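Local coordinates for protein 4-hydroxy-tetrahydrodipicolinate synthase (Methanocaldococcus jannaschii DSM 2661, PDB 2YXG) that probably catalyses the condensation of pyruvate with aspartate semialdehyde to 4-hydroxy-tetrahydrodipicolinate, a step of lysine biosynthesis, at residues I157-E162 and T180-N185; Q169-I174 and I193-K198; D97-I102 and E123-P128. All coordinates share one frame; numbering follows the deposited sequence.

Contact 1 of 3, residues I157-E162 and T180-N185; sequences ISAVKE and TVLSGN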
loop_
_atom_site.group_PDB
_atom_site.type_symbol
_atom_site.label_atom_id
_atom_site.label_comp_id
_atom_site.label_asym_id
_atom_site.label_seq_id
_atom_site.Cartn_x
_atom_site.Cartn_y
_atom_site.Cartn_z
ATOM N N ILE A 157 -25.260 19.322 -0.385
ATOM C CA ILE A 157 -24.335 18.199 -0.331
ATOM C C ILE A 157 -25.118 16.963 0.146
ATOM O O ILE A 157 -25.381 16.762 1.341
ATOM C CB ILE A 157 -23.132 18.465 0.563
ATOM C CG1 ILE A 157 -22.369 19.666 0.017
ATOM C CG2 ILE A 157 -22.193 17.186 0.638
ATOM C CD1 ILE A 157 -21.347 19.303 -1.015
ATOM N N SER A 158 -25.449 16.125 -0.818
ATOM C CA SER A 158 -26.537 15.192 -0.615
ATOM C C SER A 158 -26.092 13.730 -0.495
ATOM O O SER A 158 -26.585 13.010 0.381
ATOM C CB SER A 158 -27.574 15.366 -1.702
ATOM O OG SER A 158 -28.426 14.234 -1.675
ATOM N N ALA A 159 -25.136 13.306 -1.329
ATOM C CA ALA A 159 -24.674 11.937 -1.291
ATOM C C ALA A 159 -23.166 11.842 -1.475
ATOM O O ALA A 159 -22.495 12.839 -1.862
ATOM C CB ALA A 159 -25.428 11.108 -2.326
ATOM N N VAL A 160 -22.631 10.672 -1.112
ATOM C CA VAL A 160 -21.308 10.220 -1.579
ATOM C C VAL A 160 -21.384 8.880 -2.393
ATOM O O VAL A 160 -21.917 7.871 -1.908
ATOM C CB VAL A 160 -20.368 9.989 -0.357
ATOM C CG1 VAL A 160 -18.878 10.071 -0.768
ATOM C CG2 VAL A 160 -20.683 10.986 0.723
ATOM N N LYS A 161 -20.823 8.888 -3.601
ATOM C CA LYS A 161 -20.437 7.654 -4.303
ATOM C C LYS A 161 -19.104 7.208 -3.716
ATOM O O LYS A 161 -18.047 7.853 -3.949
ATOM C CB LYS A 161 -20.321 7.892 -5.810
ATOM C CG LYS A 161 -19.739 6.713 -6.640
ATOM C CD LYS A 161 -19.526 7.122 -8.157
ATOM C CE LYS A 161 -19.148 5.881 -9.003
ATOM N NZ LYS A 161 -18.641 6.191 -10.381
ATOM N N GLU A 162 -19.176 6.159 -2.880
ATOM C CA GLU A 162 -17.985 5.693 -2.138
ATOM C C GLU A 162 -17.292 4.559 -2.838
ATOM O O GLU A 162 -17.817 3.440 -2.827
ATOM C CB GLU A 162 -18.342 5.334 -0.675
ATOM C CG GLU A 162 -17.108 5.055 0.255
ATOM C CD GLU A 162 -16.000 6.143 0.174
ATOM O OE1 GLU A 162 -16.046 7.055 1.031
ATOM O OE2 GLU A 162 -15.108 6.091 -0.723
ATOM N N THR A 180 -26.479 10.468 2.219
ATOM C CA THR A 180 -26.714 9.176 1.606
ATOM C C THR A 180 -25.415 8.565 1.077
ATOM O O THR A 180 -24.594 9.246 0.409
ATOM C CB THR A 180 -27.688 9.350 0.486
ATOM O OG1 THR A 180 -28.854 9.968 1.020
ATOM C CG2 THR A 180 -28.054 8.025 -0.154
ATOM N N VAL A 181 -25.184 7.302 1.414
ATOM C CA VAL A 181 -24.061 6.598 0.787
ATOM C C VAL A 181 -24.526 5.824 -0.439
ATOM O O VAL A 181 -25.449 5.039 -0.322
ATOM C CB VAL A 181 -23.300 5.661 1.786
ATOM C CG1 VAL A 181 -22.222 4.839 1.043
ATOM C CG2 VAL A 181 -22.706 6.476 2.974
ATOM N N LEU A 182 -23.907 6.077 -1.601
ATOM C CA LEU A 182 -24.040 5.203 -2.790
ATOM C C LEU A 182 -22.752 4.375 -3.006
ATOM O O LEU A 182 -21.628 4.867 -2.830
ATOM C CB LEU A 182 -24.358 5.988 -4.077
ATOM C CG LEU A 182 -25.592 6.919 -3.956
ATOM C CD1 LEU A 182 -25.685 7.959 -5.088
ATOM C CD2 LEU A 182 -26.910 6.117 -3.800
ATOM N N SER A 183 -22.922 3.115 -3.372
ATOM C CA SER A 183 -21.772 2.312 -3.718
ATOM C C SER A 183 -21.088 2.788 -4.979
ATOM O O SER A 183 -21.723 3.035 -6.035
ATOM C CB SER A 183 -22.160 0.847 -3.861
ATOM O OG SER A 183 -21.009 0.104 -4.259
ATOM N N GLY A 184 -19.770 2.911 -4.875
ATOM C CA GLY A 184 -18.963 3.205 -6.049
ATOM C C GLY A 184 -18.327 1.986 -6.648
ATOM O O GLY A 184 -17.562 2.121 -7.633
ATOM N N ASN A 185 -18.647 0.807 -6.109
ATOM C CA ASN A 185 -18.082 -0.493 -6.570
ATOM C C ASN A 185 -19.183 -1.500 -6.736
ATOM O O ASN A 185 -19.799 -1.929 -5.736
ATOM C CB ASN A 185 -17.061 -1.088 -5.580
ATOM C CG ASN A 185 -15.691 -0.405 -5.655
ATOM O OD1 ASN A 185 -14.993 -0.482 -6.699
ATOM N ND2 ASN A 185 -15.307 0.291 -4.572
HETATM O O HOH W 1 -16.588 1.034 -1.880
#

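Contact 2 of 3, residues Q169-I174 and I193-K198; sequences QVSELI and IALGGK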
loop_
_atom_site.group_PDB
_atom_site.type_symbol
_atom_site.label_atom_id
_atom_site.label_comp_id
_atom_site.label_asym_id
_atom_site.label_seq_id
_atom_site.Cartn_x
_atom_site.Cartn_y
_atom_site.Cartn_z
ATOM N N GLN A 169 -14.916 2.918 6.283
ATOM C CA GLN A 169 -15.189 4.282 5.862
ATOM C C GLN A 169 -16.692 4.470 5.573
ATOM O O GLN A 169 -17.250 5.527 5.877
ATOM C CB GLN A 169 -14.324 4.773 4.700
ATOM C CG GLN A 169 -14.685 6.202 4.286
ATOM C CD GLN A 169 -13.566 6.911 3.593
ATOM O OE1 GLN A 169 -13.704 7.358 2.436
ATOM N NE2 GLN A 169 -12.446 7.062 4.291
ATOM N N VAL A 170 -17.324 3.454 4.998
ATOM C CA VAL A 170 -18.747 3.482 4.776
ATOM C C VAL A 170 -19.523 3.506 6.122
ATOM O O VAL A 170 -20.518 4.242 6.260
ATOM C CB VAL A 170 -19.243 2.340 3.803
ATOM C CG1 VAL A 170 -20.763 2.077 3.961
ATOM C CG2 VAL A 170 -18.844 2.648 2.312
ATOM N N SER A 171 -19.072 2.768 7.144
ATOM C CA SER A 171 -19.876 2.883 8.335
ATOM C C SER A 171 -19.636 4.147 9.103
ATOM O O SER A 171 -20.516 4.603 9.784
ATOM C CB SER A 171 -19.999 1.612 9.200
ATOM O OG SER A 171 -18.866 0.864 9.226
ATOM N N GLU A 172 -18.460 4.740 8.952
ATOM C CA GLU A 172 -18.192 6.072 9.504
ATOM C C GLU A 172 -19.079 7.120 8.871
ATOM O O GLU A 172 -19.589 7.979 9.591
ATOM C CB GLU A 172 -16.708 6.442 9.404
ATOM C CG GLU A 172 -15.843 5.332 10.099
ATOM C CD GLU A 172 -14.350 5.237 9.699
ATOM O OE1 GLU A 172 -13.792 6.101 8.940
ATOM O OE2 GLU A 172 -13.722 4.245 10.165
ATOM N N LEU A 173 -19.272 7.054 7.556
ATOM C CA LEU A 173 -20.228 7.924 6.872
ATOM C C LEU A 173 -21.667 7.681 7.337
ATOM O O LEU A 173 -22.413 8.645 7.579
ATOM C CB LEU A 173 -20.158 7.808 5.343
ATOM C CG LEU A 173 -18.852 8.307 4.665
ATOM C CD1 LEU A 173 -18.721 7.764 3.264
ATOM C CD2 LEU A 173 -18.762 9.835 4.658
ATOM N N ILE A 174 -22.073 6.421 7.466
ATOM C CA ILE A 174 -23.453 6.182 7.804
ATOM C C ILE A 174 -23.662 6.695 9.224
ATOM O O ILE A 174 -24.644 7.359 9.499
ATOM C CB ILE A 174 -23.869 4.688 7.644
ATOM C CG1 ILE A 174 -23.733 4.237 6.174
ATOM C CG2 ILE A 174 -25.315 4.437 8.115
ATOM C CD1 ILE A 174 -24.729 4.873 5.283
ATOM N N ILE A 193 -25.076 -1.731 0.982
ATOM C CA ILE A 193 -26.511 -1.594 1.334
ATOM C C ILE A 193 -26.873 -2.201 2.696
ATOM O O ILE A 193 -27.653 -1.615 3.467
ATOM C CB ILE A 193 -27.401 -2.142 0.212
ATOM C CG1 ILE A 193 -27.211 -1.319 -1.082
ATOM C CG2 ILE A 193 -28.828 -2.113 0.599
ATOM C CD1 ILE A 193 -27.858 -2.015 -2.325
ATOM N N ALA A 194 -26.263 -3.353 2.995
ATOM C CA ALA A 194 -26.375 -3.977 4.314
ATOM C C ALA A 194 -25.935 -3.016 5.411
ATOM O O ALA A 194 -26.528 -2.978 6.507
ATOM C CB ALA A 194 -25.545 -5.284 4.369
ATOM N N LEU A 195 -24.898 -2.233 5.108
ATOM C CA LEU A 195 -24.372 -1.288 6.059
ATOM C C LEU A 195 -25.272 -0.062 6.155
ATOM O O LEU A 195 -25.080 0.736 7.065
ATOM C CB LEU A 195 -22.951 -0.857 5.699
ATOM C CG LEU A 195 -21.851 -1.804 6.193
ATOM C CD1 LEU A 195 -20.465 -1.464 5.535
ATOM C CD2 LEU A 195 -21.736 -1.827 7.746
ATOM N N GLY A 196 -26.227 0.054 5.236
ATOM C CA GLY A 196 -27.198 1.170 5.157
ATOM C C GLY A 196 -27.072 2.095 3.934
ATOM O O GLY A 196 -27.685 3.179 3.895
ATOM N N GLY A 197 -26.241 1.723 2.946
ATOM C CA GLY A 197 -26.198 2.523 1.724
ATOM C C GLY A 197 -27.547 2.390 0.994
ATOM O O GLY A 197 -28.280 1.413 1.200
ATOM N N LYS A 198 -27.819 3.298 0.062
ATOM C CA LYS A 198 -29.093 3.359 -0.589
ATOM C C LYS A 198 -29.113 3.074 -2.055
ATOM O O LYS A 198 -30.170 3.181 -2.658
ATOM C CB LYS A 198 -29.675 4.758 -0.401
ATOM C CG LYS A 198 -29.873 5.113 1.026
ATOM C CD LYS A 198 -30.780 4.117 1.693
ATOM C CE LYS A 198 -31.054 4.542 3.163
ATOM N NZ LYS A 198 -32.281 3.863 3.575
#

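Contact 3 of 3, residues D97-I102 and E123-P128; sequences DAVLSI and ESINLP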
loop_
_atom_site.group_PDB
_atom_site.type_symbol
_atom_site.label_atom_id
_atom_site.label_comp_id
_atom_site.label_asym_id
_atom_site.label_seq_id
_atom_site.Cartn_x
_atom_site.Cartn_y
_atom_site.Cartn_z
ATOM N N ASP A 97 -30.623 17.003 -12.972
ATOM C CA ASP A 97 -31.217 16.949 -11.664
ATOM C C ASP A 97 -30.206 17.051 -10.525
ATOM O O ASP A 97 -30.561 17.439 -9.438
ATOM C CB ASP A 97 -32.022 15.648 -11.548
ATOM C CG ASP A 97 -33.110 15.590 -12.565
ATOM O OD1 ASP A 97 -34.074 16.390 -12.377
ATOM O OD2 ASP A 97 -32.998 14.829 -13.577
ATOM N N ALA A 98 -28.946 16.743 -10.797
ATOM C CA ALA A 98 -27.924 16.599 -9.756
ATOM C C ALA A 98 -26.555 16.628 -10.411
ATOM O O ALA A 98 -26.424 16.526 -11.645
ATOM C CB ALA A 98 -28.129 15.265 -8.920
ATOM N N VAL A 99 -25.531 16.845 -9.603
ATOM C CA VAL A 99 -24.185 16.868 -10.128
ATOM C C VAL A 99 -23.390 15.776 -9.409
ATOM O O VAL A 99 -23.558 15.579 -8.214
ATOM C CB VAL A 99 -23.627 18.327 -10.078
ATOM C CG1 VAL A 99 -22.278 18.450 -9.484
ATOM C CG2 VAL A 99 -23.660 18.924 -11.456
ATOM N N LEU A 100 -22.606 15.014 -10.182
ATOM C CA LEU A 100 -21.564 14.192 -9.593
ATOM C C LEU A 100 -20.233 14.946 -9.690
ATOM O O LEU A 100 -19.832 15.406 -10.783
ATOM C CB LEU A 100 -21.449 12.844 -10.306
ATOM C CG LEU A 100 -20.397 11.942 -9.621
ATOM C CD1 LEU A 100 -21.045 10.860 -8.746
ATOM C CD2 LEU A 100 -19.409 11.405 -10.627
ATOM N N SER A 101 -19.534 15.021 -8.564
ATOM C CA SER A 101 -18.350 15.844 -8.464
ATOM C C SER A 101 -17.165 15.060 -7.770
ATOM O O SER A 101 -17.167 14.813 -6.561
ATOM C CB SER A 101 -18.724 17.124 -7.708
ATOM O OG SER A 101 -17.634 18.021 -7.684
ATOM N N ILE A 102 -16.183 14.651 -8.549
ATOM C CA ILE A 102 -15.080 13.817 -8.048
ATOM C C ILE A 102 -14.080 14.673 -7.266
ATOM O O ILE A 102 -13.853 15.869 -7.585
ATOM C CB ILE A 102 -14.375 13.085 -9.254
ATOM C CG1 ILE A 102 -13.414 11.958 -8.785
ATOM C CG2 ILE A 102 -13.698 14.113 -10.199
ATOM C CD1 ILE A 102 -12.988 10.956 -9.909
ATOM N N GLU A 123 -21.720 26.252 -3.372
ATOM C CA GLU A 123 -22.160 27.651 -3.471
ATOM C C GLU A 123 -22.579 28.073 -4.871
ATOM O O GLU A 123 -23.331 29.038 -5.023
ATOM C CB GLU A 123 -21.062 28.606 -2.992
ATOM C CG GLU A 123 -21.010 28.755 -1.451
ATOM C CD GLU A 123 -19.633 29.171 -0.898
ATOM O OE1 GLU A 123 -18.854 29.860 -1.621
ATOM O OE2 GLU A 123 -19.324 28.779 0.264
ATOM N N SER A 124 -22.091 27.374 -5.894
ATOM C CA SER A 124 -22.305 27.776 -7.281
ATOM C C SER A 124 -23.694 27.393 -7.833
ATOM O O SER A 124 -24.146 27.948 -8.840
ATOM C CB SER A 124 -21.187 27.229 -8.208
ATOM O OG SER A 124 -21.346 25.832 -8.516
ATOM N N ILE A 125 -24.359 26.440 -7.198
ATOM C CA ILE A 125 -25.574 25.870 -7.771
ATOM C C ILE A 125 -26.532 25.536 -6.671
ATOM O O ILE A 125 -26.124 25.491 -5.513
ATOM C CB ILE A 125 -25.286 24.575 -8.588
ATOM C CG1 ILE A 125 -24.683 23.468 -7.695
ATOM C CG2 ILE A 125 -24.402 24.906 -9.803
ATOM C CD1 ILE A 125 -24.490 22.106 -8.421
ATOM N N ASN A 126 -27.793 25.276 -7.046
ATOM C CA ASN A 126 -28.766 24.763 -6.113
ATOM C C ASN A 126 -29.080 23.253 -6.235
ATOM O O ASN A 126 -29.685 22.684 -5.341
ATOM C CB ASN A 126 -30.034 25.648 -6.108
ATOM C CG ASN A 126 -29.770 27.016 -5.393
ATOM O OD1 ASN A 126 -30.012 28.073 -5.969
ATOM N ND2 ASN A 126 -29.187 26.969 -4.168
ATOM N N LEU A 127 -28.619 22.609 -7.297
ATOM C CA LEU A 127 -28.727 21.141 -7.446
ATOM C C LEU A 127 -28.158 20.330 -6.273
ATOM O O LEU A 127 -27.204 20.747 -5.639
ATOM C CB LEU A 127 -28.040 20.693 -8.749
ATOM C CG LEU A 127 -28.609 21.296 -10.018
ATOM C CD1 LEU A 127 -28.069 20.535 -11.243
ATOM C CD2 LEU A 127 -30.162 21.240 -9.937
ATOM N N PRO A 128 -28.741 19.161 -6.004
ATOM C CA PRO A 128 -28.072 18.226 -5.088
ATOM C C PRO A 128 -26.723 17.814 -5.678
ATOM O O PRO A 128 -26.562 17.754 -6.905
ATOM C CB PRO A 128 -29.007 17.020 -5.048
ATOM C CG PRO A 128 -30.368 17.490 -5.594
ATOM C CD PRO A 128 -30.021 18.638 -6.524
#

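Contact 1 of 3, residues I157-E162 and T180-N185
Lys161 lays the start of its side chain against Gly184. Lys161 CG is 3.6 Å from Gly184 CA, and Lys161 CE passes the same CA. CG stands anti to the backbone N (chi1 172°), and the chain beyond it is extended. A CB on Gly184 would clash with Glu162 C and sit tight against Lys161 CG. On the same face of the sheet, Ala159 CB meets Leu182 CD1 at 4.2 Å. Four backbone hydrogen bonds join the two parallel strands, and a fifth comes from Gly184 just past the second strand. Leu182 N to Val160 O is the shortest at 2.7 Å. Glu162 O takes two donors. Gly184 N reaches it at 2.9 Å from well above the carbonyl plane. A water also donates to Glu162 O, and the water oxygen accepts from Asn185 ND2 at 3.1 Å. Further out, Asn133 ND2 and Asn164 N both bond to Glu162 OE2, and Asn185 ND2 bonds to Ala163 O. In this TIM-barrel wall the bonded strands fix the backbone of Lys161, the probable Schiff-base lysine. Its extended chain carries NZ away from that backbone. The side chain makes a cation-pi contact with Tyr132, the predicted proton donor/acceptor, and packs on Ile201, the predicted pyruvate-binding residue.

Contact 2 of 3, residues Q169-I174 and I193-K198
Leu195 O accepts a hydrogen bond from Tyr232 OH of the second subunit, and Ile174 CG1 and CG2 pack against the same oxygen. Here outer helix 168-177 of the TIM barrel meets the C-terminal turn that follows helix 189-194, which closes in a Schellman motif at Gly196. Gly196 N returns to Ile193 O at 2.8 Å. The phi of Gly196 is positive, at 113°. A CB there would be jammed against Leu195 O and would also sit tight against Ile174 CG2, so the position calls for glycine.

Ile174 comes to this turn from helix 168-177. Its CG1 lies anti to its own carbonyl carbon (chi1 -63°), with CG2 anti to the backbone N. Both carbons reach Leu195 O: Ile174 CG2 is 3.9 Å from it, and CG1 is at a like distance. Ile174 CD1 goes on to Gly196 O at 3.7 Å. An alanine in place of Ile174 would probably open a gap beside Leu195 O and Gly196 O, leaving the turn less firmly packed against helix 168-177.

One turn earlier, the side chains of Val170 and Leu195 cross obliquely. Val170 CG1 touches Leu195 CD1 at 3.9 Å and lies 4.1 Å from Leu195 CB. Ile174 also packs on Val181 of strand 180-183. The second subunit also packs here. Its Tyr232 lies on Ser171 and Ile174, its Arg228 NH1 bonds to Ala194 O, and its Lys239 NZ forms a salt bridge with Glu172 OE2. The contact thus joins a barrel helix to the turn after the next one and also forms part of a subunit interface of the tetramer. Leu195 CD1 takes Val170, while Leu195 CD2 lies 4.1 Å from Ser171 CB.

Contact 3 of 3, residues D97-I102 and E123-P128
Ala98 and Pro128 approach with their CA atoms 4.9 Å apart, where the chain at 97-99 and the loop 125-128 run 102° apart. Val99 N donates to Pro128 O at 3.0 Å, nearly straight on to the carbonyl, with an angle of 158° at the hydrogen. Ala98 CA adds a CA-H...O contact to that oxygen at 3.4 Å. The side chains pack around this bond. Pro128 CD comes to 3.2 Å from Asp97 O. Leu127 spreads its two methyl groups on the same backbone: CD1 is 3.9 Å from Ala98 N, and CD2 is equally near Asp97 O. Earlier in the loop, Ile125 CD1 meets Val99 CB at 4.2 Å. Ala98 CB and Pro128 CB touch lightly, and Phe2 packs on both residues. The loop is held from outside as well. Glu92 OE2 accepts from Asn126 N, while Asn156 ND2 bonds to Leu127 O. Asp97 OD2 turns elsewhere, to Val72 N. From Pro128 the chain enters strand 129-133, and Val99 goes on to pair with Val130. This is the return from helix 111-124 to the sheet, the closing step of a beta-alpha-beta crossover in a TIM barrel.

In the fold
All three contacts belong to one TIM barrel. Contact 3 comes first in the chain and closes before contact 1 opens; the segments of contacts 1 and 2 alternate. Strands 98-102, 129-133, 157-162 and 180-183 are neighbours in the parallel sheet, so contacts 1 and 3 share it, their centres about 13 Å apart. They meet where Pro128 packs on Ser158 and Leu100 on Lys161. Contact 2 lies in the helical layer outside, its centre about 9 Å from that of contact 1; Val181 O and Lys198 N form a probable hydrogen bond between them. Contacts 2 and 3, with centres about 22 Å apart, do not touch. Contacts 1 and 3 thus build nearby parts of the barrel wall, which carries the probable Schiff-base lysine, and contact 2 ties the outer layer to a subunit interface.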